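Local atomic coordinates of Ras-associated and pleckstrin homology domains-containing protein 1 (Homo sapiens, PDB entry 4GN1), a protein that mediates localized membrane signals, is implicated in regulating lamellipodial dynamics and targets EVL and VASP to the leading edge of the cell. Residues 152-157 with 172-177. Numbering follows the deposited sequence.
Sequences YFLLRA and RDLVCF
Phe153 drives the edge of its ring into the face of Phe177, a T-shaped pair inside the pleckstrin homology (PH) domain, where strands 148-156 and 175-178 lie on either side of strand 159-162. The planes stand at 85° and the centroids 5.1 Å apart. Phe153 CE2 sits over the centre of the Phe177 ring, nearly as close to every ring carbon as to CG at 3.8 Å. With chi1 at 171°, the Phe177 side chain points opposite its backbone N, which sets the ring face against Phe153. Both side chains also touch Ile160 of strand 159-162, and Trp231 of helix 225-240, the C-terminal helix of the PH fold, packs on Phe153, so the pair belongs to the domain core.

Leu154 meets Leu174 on a more open part of the contact, the two side chains crossing at about a right angle. Leu154 CD1 lies 4.0 Å from Leu174 CD1, and Leu154 CB is equally close to Leu174 CD2. Leu154 CD2 lies against one face of the Arg156 guanidinium, toward its rim. Arg156, extended from CG to NE, makes a cation-pi contact with Tyr161, a residue phosphorylated by ABL1 but unmodified here. At the end of that chain, Arg156 NH2 makes an oblique van der Waals contact with Leu174 CD1 at 3.7 Å.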
loop_
_atom_site.group_PDB
_atom_site.type_symbol
_atom_site.label_atom_id
_atom_site.label_comp_id
_atom_site.label_asym_id
_atom_site.label_seq_id
_atom_site.Cartn_x
_atom_site.Cartn_y
_atom_site.Cartn_z
ATOM N N TYR A 152 0.472 11.247 17.807
ATOM C CA TYR A 152 1.837 11.045 17.305
ATOM C C TYR A 152 2.140 9.570 17.028
ATOM O O TYR A 152 1.852 8.699 17.866
ATOM C CB TYR A 152 2.856 11.589 18.311
ATOM C CG TYR A 152 4.309 11.340 17.931
ATOM C CD1 TYR A 152 4.984 12.211 17.061
ATOM C CD2 TYR A 152 5.014 10.240 18.454
ATOM C CE1 TYR A 152 6.309 11.999 16.719
ATOM C CE2 TYR A 152 6.343 10.021 18.118
ATOM C CZ TYR A 152 6.981 10.904 17.249
ATOM O OH TYR A 152 8.301 10.693 16.915
ATOM N N PHE A 153 2.762 9.306 15.879
ATOM C CA PHE A 153 2.989 7.929 15.390
ATOM C C PHE A 153 4.439 7.624 15.107
ATOM O O PHE A 153 5.210 8.508 14.714
ATOM C CB PHE A 153 2.196 7.652 14.111
ATOM C CG PHE A 153 0.754 7.361 14.352
ATOM C CD1 PHE A 153 -0.191 8.385 14.312
ATOM C CD2 PHE A 153 0.333 6.071 14.624
ATOM C CE1 PHE A 153 -1.538 8.123 14.533
ATOM C CE2 PHE A 153 -1.007 5.795 14.854
ATOM C CZ PHE A 153 -1.948 6.821 14.809
ATOM N N LEU A 154 4.780 6.348 15.269
ATOM C CA LEU A 154 6.143 5.879 15.134
ATOM C C LEU A 154 6.190 4.473 14.535
ATOM O O LEU A 154 5.688 3.501 15.130
ATOM C CB LEU A 154 6.855 5.937 16.491
ATOM C CG LEU A 154 8.374 5.816 16.422
ATOM C CD1 LEU A 154 9.048 6.794 17.380
ATOM C CD2 LEU A 154 8.791 4.379 16.705
ATOM N N LEU A 155 6.810 4.383 13.358
ATOM C CA LEU A 155 6.998 3.118 12.663
ATOM C C LEU A 155 8.331 2.474 13.044
ATOM O O LEU A 155 9.403 3.044 12.799
ATOM C CB LEU A 155 6.918 3.317 11.147
ATOM C CG LEU A 155 7.197 2.101 10.252
ATOM C CD1 LEU A 155 5.998 1.151 10.198
ATOM C CD2 LEU A 155 7.633 2.541 8.859
ATOM N N ARG A 156 8.230 1.299 13.671
ATOM C CA ARG A 156 9.344 0.377 13.924
ATOM C C ARG A 156 9.185 -0.835 13.007
ATOM O O ARG A 156 8.080 -1.115 12.537
ATOM C CB ARG A 156 9.304 -0.121 15.365
ATOM C CG ARG A 156 9.599 0.916 16.428
ATOM C CD ARG A 156 9.826 0.252 17.775
ATOM N NE ARG A 156 10.052 1.234 18.841
ATOM C CZ ARG A 156 9.159 1.572 19.777
ATOM N NH1 ARG A 156 7.949 1.021 19.806
ATOM N NH2 ARG A 156 9.482 2.471 20.705
ATOM N N ALA A 157 10.277 -1.568 12.773
ATOM C CA ALA A 157 10.231 -2.831 12.037
ATOM C C ALA A 157 9.231 -3.790 12.681
ATOM O O ALA A 157 8.736 -4.721 12.038
ATOM C CB ALA A 157 11.606 -3.459 11.986
ATOM N N ARG A 172 8.094 7.433 25.908
ATOM C CA ARG A 172 7.866 6.381 26.915
ATOM C C ARG A 172 6.443 5.782 26.859
ATOM O O ARG A 172 6.230 4.622 27.240
ATOM C CB ARG A 172 8.185 6.884 28.324
ATOM C CG ARG A 172 7.156 7.811 28.957
ATOM C CD ARG A 172 7.428 7.852 30.450
ATOM N NE ARG A 172 6.864 8.993 31.177
ATOM C CZ ARG A 172 7.122 10.281 30.936
ATOM N NH1 ARG A 172 7.907 10.653 29.927
ATOM N NH2 ARG A 172 6.558 11.211 31.700
ATOM N N ASP A 173 5.493 6.592 26.374
ATOM C CA ASP A 173 4.073 6.227 26.267
ATOM C C ASP A 173 3.671 5.714 24.875
ATOM O O ASP A 173 2.507 5.833 24.481
ATOM C CB ASP A 173 3.181 7.419 26.662
ATOM C CG ASP A 173 2.920 7.503 28.166
ATOM O OD1 ASP A 173 3.071 6.485 28.879
ATOM O OD2 ASP A 173 2.539 8.600 28.625
ATOM N N LEU A 174 4.637 5.165 24.137
ATOM C CA LEU A 174 4.363 4.450 22.889
ATOM C C LEU A 174 3.857 3.053 23.212
ATOM O O LEU A 174 4.567 2.273 23.842
ATOM C CB LEU A 174 5.614 4.374 21.991
ATOM C CG LEU A 174 6.049 5.658 21.255
ATOM C CD1 LEU A 174 7.502 5.547 20.809
ATOM C CD2 LEU A 174 5.139 6.024 20.081
ATOM N N VAL A 175 2.616 2.764 22.808
ATOM C CA VAL A 175 2.024 1.407 22.906
ATOM C C VAL A 175 1.754 0.855 21.502
ATOM O O VAL A 175 1.650 1.621 20.540
ATOM C CB VAL A 175 0.723 1.343 23.788
ATOM C CG1 VAL A 175 0.951 1.939 25.173
ATOM C CG2 VAL A 175 -0.483 2.006 23.111
ATOM N N CYS A 176 1.647 -0.467 21.372
ATOM C CA CYS A 176 1.345 -1.056 20.068
ATOM C C CYS A 176 0.046 -0.457 19.542
ATOM O O CYS A 176 -0.971 -0.431 20.250
ATOM C CB CYS A 176 1.245 -2.584 20.126
ATOM S SG CYS A 176 0.879 -3.349 18.516
ATOM N N PHE A 177 0.111 0.065 18.319
ATOM C CA PHE A 177 -1.054 0.525 17.591
ATOM C C PHE A 177 -1.484 -0.575 16.637
ATOM O O PHE A 177 -2.660 -0.909 16.592
ATOM C CB PHE A 177 -0.789 1.851 16.844
ATOM C CG PHE A 177 -1.896 2.251 15.899
ATOM C CD1 PHE A 177 -3.058 2.842 16.376
ATOM C CD2 PHE A 177 -1.770 2.034 14.524
ATOM C CE1 PHE A 177 -4.070 3.208 15.506
ATOM C CE2 PHE A 177 -2.782 2.386 13.642
ATOM C CZ PHE A 177 -3.941 2.968 14.133
#